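Local coordinates for Glyoxalase/bleomycin resistance protein/dioxygenase (Vibrio splendidus, PDB 2RK9) that belongs to the glyoxalase/bleomycin resistance/dioxygenase superfamily and probably binds or transforms a small molecule, at the interface of chains A and B. Numbering follows the deposited sequence. Chains: chain A/B, Glyoxalase/bleomycin resistance protein/dioxygenase.

The interface of chains A and B. Residues chain A 9, 11, 23, 29, 48-50; chain B 7, 79, 130.
B:Trp79 pushes its indole between A:Val48 and A:Phe29, one on each face. Methyl CG1 of A:Val48 lies over the six-membered ring, 3.5 Å from its centroid, in a CH-pi contact. It gets there because CG1 is anti to the backbone N (chi1 -175°), and a beta-branched valine suits the place because its methyl is held close to the strand, with only chi1 to set. On the opposite face the tip of A:Phe29 comes in, its ring inclined by about 50° rather than stacked: CE1 lies 3.4 Å from CZ2 of B:Trp79, and CZ stands above the plane toward the rim. The indole's leading edge meets strand 48-54: CH2 lies 3.8 Å from CB of A:Val50, and CZ2 comes 3.2 Å from the backbone O of A:Val48. Tryptophan fits here as a long, flat wedge, extended by CG anti to its backbone N (chi1 -169°).

A second aromatic contact is made by B:Phe130, whose side chain crosses that of A:Phe23 at about a right angle. The two rings meet through their CZ atoms, 3.7 Å apart, with the B:Phe130 tip in the plane of the A:Phe23 ring, at its edge. A:Leu11 places a branched methyl tip, CD1, against the rim of B:Phe130, in its plane, 4.0 Å from CZ.

CB of B:Val7 packs 3.9 Å from CG1 of A:Val48, and CG1 of B:Val7 meets CD of the A:Pro9 ring, tip to tip. No polar bond crosses here, so shape and apolar burial carry the contact.

Within chain A, CD1 of A:Phe23 sits over the centre of the A:Phe29 ring. Strands 7-13 and 48-54, helix 16-26 and the loop bearing A:Phe29 thus receive strands 7-12, 75-80 and 129-135 of chain B. These elements belong to the paired modules of the vicinal oxygen chelate fold, and the two-fold contact is probably the dimer interface.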
ATOM      1  N   PRO A   9      -0.950  -4.606  -0.505  1.00  6.23           N
ATOM      2  CA  PRO A   9      -1.091  -4.251   0.907  1.00  7.20           C
ATOM      3  C   PRO A   9      -1.949  -5.268   1.646  1.00  6.22           C
ATOM      4  O   PRO A   9      -2.924  -5.781   1.108  1.00  6.04           O
ATOM      5  CB  PRO A   9      -1.770  -2.878   0.858  1.00  7.60           C
ATOM      6  CG  PRO A   9      -1.381  -2.335  -0.499  1.00  8.92           C
ATOM      7  CD  PRO A   9      -1.505  -3.553  -1.374  1.00  7.73           C
ATOM      8  N   LEU A  11      -4.106  -5.435   4.946  1.00  6.65           N
ATOM      9  CA  LEU A  11      -4.692  -4.570   5.962  1.00  7.17           C
ATOM     10  C   LEU A  11      -5.362  -5.330   7.084  1.00  6.75           C
ATOM     11  O   LEU A  11      -6.199  -6.206   6.852  1.00  7.58           O
ATOM     12  CB  LEU A  11      -5.719  -3.642   5.321  1.00  6.95           C
ATOM     13  CG  LEU A  11      -5.226  -2.897   4.079  1.00  9.46           C
ATOM     14  CD1 LEU A  11      -6.364  -2.081   3.497  1.00  8.98           C
ATOM     15  CD2 LEU A  11      -4.048  -2.004   4.432  1.00  7.64           C
ATOM     16  N   PHE A  23     -15.656  -3.074   1.255  1.00 10.29           N
ATOM     17  CA  PHE A  23     -14.902  -3.301   0.033  1.00  9.58           C
ATOM     18  C   PHE A  23     -15.731  -3.919  -1.090  1.00  9.60           C
ATOM     19  O   PHE A  23     -15.616  -3.507  -2.242  1.00  9.22           O
ATOM     20  CB  PHE A  23     -13.686  -4.183   0.336  1.00  9.15           C
ATOM     21  CG  PHE A  23     -12.469  -3.412   0.765  1.00  9.60           C
ATOM     22  CD1 PHE A  23     -11.536  -2.990  -0.179  1.00 10.61           C
ATOM     23  CD2 PHE A  23     -12.250  -3.105   2.107  1.00 10.37           C
ATOM     24  CE1 PHE A  23     -10.402  -2.270   0.207  1.00 11.44           C
ATOM     25  CE2 PHE A  23     -11.121  -2.385   2.500  1.00 11.02           C
ATOM     26  CZ  PHE A  23     -10.197  -1.970   1.550  1.00 10.63           C
ATOM     27  N   PHE A  29     -15.368  -4.302  -4.899  1.00 11.89           N
ATOM     28  CA  PHE A  29     -14.262  -5.247  -5.044  1.00 11.51           C
ATOM     29  C   PHE A  29     -14.816  -6.665  -5.127  1.00 10.69           C
ATOM     30  O   PHE A  29     -15.924  -6.939  -4.670  1.00 10.92           O
ATOM     31  CB  PHE A  29     -13.317  -5.189  -3.833  1.00 10.56           C
ATOM     32  CG  PHE A  29     -12.317  -4.063  -3.869  1.00  9.06           C
ATOM     33  CD1 PHE A  29     -10.960  -4.330  -3.724  1.00  9.32           C
ATOM     34  CD2 PHE A  29     -12.729  -2.737  -3.991  1.00  9.85           C
ATOM     35  CE1 PHE A  29     -10.027  -3.293  -3.698  1.00  7.98           C
ATOM     36  CE2 PHE A  29     -11.806  -1.695  -3.964  1.00 10.19           C
ATOM     37  CZ  PHE A  29     -10.453  -1.972  -3.816  1.00  8.93           C
ATOM     38  N   VAL A  48      -6.141  -5.130  -9.475  1.00  8.89           N
ATOM     39  CA  VAL A  48      -5.322  -4.523  -8.432  1.00  9.45           C
ATOM     40  C   VAL A  48      -5.793  -5.191  -7.144  1.00  8.59           C
ATOM     41  O   VAL A  48      -6.969  -5.117  -6.783  1.00  8.25           O
ATOM     42  CB  VAL A  48      -5.513  -2.990  -8.370  1.00  9.62           C
ATOM     43  CG1 VAL A  48      -4.557  -2.396  -7.349  1.00 10.28           C
ATOM     44  CG2 VAL A  48      -5.257  -2.371  -9.745  1.00  9.81           C
ATOM     45  N   ASP A  49      -4.866  -5.859  -6.464  1.00  9.20           N
ATOM     46  CA  ASP A  49      -5.198  -6.612  -5.265  1.00  9.13           C
ATOM     47  C   ASP A  49      -4.914  -5.991  -3.904  1.00  8.86           C
ATOM     48  O   ASP A  49      -4.029  -5.155  -3.743  1.00  7.38           O
ATOM     49  CB  ASP A  49      -4.507  -7.980  -5.314  1.00 10.79           C
ATOM     50  CG  ASP A  49      -4.738  -8.715  -6.627  1.00 11.38           C
ATOM     51  OD1 ASP A  49      -5.697  -8.389  -7.358  1.00 12.90           O
ATOM     52  OD2 ASP A  49      -3.954  -9.639  -6.918  1.00 13.87           O
ATOM     53  N   VAL A  50      -5.680  -6.448  -2.915  1.00  7.62           N
ATOM     54  CA  VAL A  50      -5.531  -6.013  -1.532  1.00  7.58           C
ATOM     55  C   VAL A  50      -5.933  -7.188  -0.637  1.00  6.64           C
ATOM     56  O   VAL A  50      -6.778  -8.005  -1.013  1.00  7.24           O
ATOM     57  CB  VAL A  50      -6.419  -4.784  -1.219  1.00  8.63           C
ATOM     58  CG1 VAL A  50      -7.897  -5.145  -1.352  1.00  8.47           C
ATOM     59  CG2 VAL A  50      -6.101  -4.266   0.184  1.00  9.39           C
TER
ATOM     60  N   VAL B   7      -1.509  -0.010  -7.453  1.00  8.13           N
ATOM     61  CA  VAL B   7      -1.774   0.761  -6.252  1.00  8.29           C
ATOM     62  C   VAL B   7      -0.383   1.209  -5.839  1.00  6.90           C
ATOM     63  O   VAL B   7       0.526   0.390  -5.735  1.00  7.18           O
ATOM     64  CB  VAL B   7      -2.412  -0.060  -5.097  1.00  7.64           C
ATOM     65  CG1 VAL B   7      -1.572  -1.290  -4.759  1.00  9.35           C
ATOM     66  CG2 VAL B   7      -2.533   0.834  -3.863  1.00  7.59           C
ATOM     67  N   TRP B  79      -4.684   4.450  -5.725  1.00  6.87           N
ATOM     68  CA  TRP B  79      -5.238   3.288  -6.400  1.00  5.90           C
ATOM     69  C   TRP B  79      -5.852   3.558  -7.769  1.00  6.64           C
ATOM     70  O   TRP B  79      -6.874   4.243  -7.867  1.00  5.91           O
ATOM     71  CB  TRP B  79      -6.285   2.691  -5.462  1.00  6.10           C
ATOM     72  CG  TRP B  79      -6.797   1.354  -5.847  1.00  6.64           C
ATOM     73  CD1 TRP B  79      -7.580   1.055  -6.917  1.00  8.35           C
ATOM     74  CD2 TRP B  79      -6.584   0.125  -5.142  1.00  7.22           C
ATOM     75  NE1 TRP B  79      -7.876  -0.291  -6.926  1.00  7.53           N
ATOM     76  CE2 TRP B  79      -7.274  -0.883  -5.848  1.00  8.16           C
ATOM     77  CE3 TRP B  79      -5.874  -0.221  -3.983  1.00  5.72           C
ATOM     78  CZ2 TRP B  79      -7.279  -2.217  -5.436  1.00  7.70           C
ATOM     79  CZ3 TRP B  79      -5.878  -1.554  -3.575  1.00  7.39           C
ATOM     80  CH2 TRP B  79      -6.576  -2.532  -4.302  1.00  6.96           C
ATOM     81  N   PHE B 130      -7.848   5.709   0.949  1.00  7.43           N
ATOM     82  CA  PHE B 130      -7.633   5.304  -0.435  1.00  7.61           C
ATOM     83  C   PHE B 130      -7.899   6.493  -1.347  1.00  8.17           C
ATOM     84  O   PHE B 130      -8.930   7.160  -1.227  1.00  8.74           O
ATOM     85  CB  PHE B 130      -8.596   4.174  -0.824  1.00  8.64           C
ATOM     86  CG  PHE B 130      -8.167   2.806  -0.361  1.00  8.00           C
ATOM     87  CD1 PHE B 130      -7.754   1.850  -1.283  1.00  7.95           C
ATOM     88  CD2 PHE B 130      -8.200   2.467   0.984  1.00  7.72           C
ATOM     89  CE1 PHE B 130      -7.379   0.570  -0.869  1.00  8.08           C
ATOM     90  CE2 PHE B 130      -7.827   1.201   1.408  1.00  7.50           C
ATOM     91  CZ  PHE B 130      -7.417   0.245   0.481  1.00  7.76           C
TER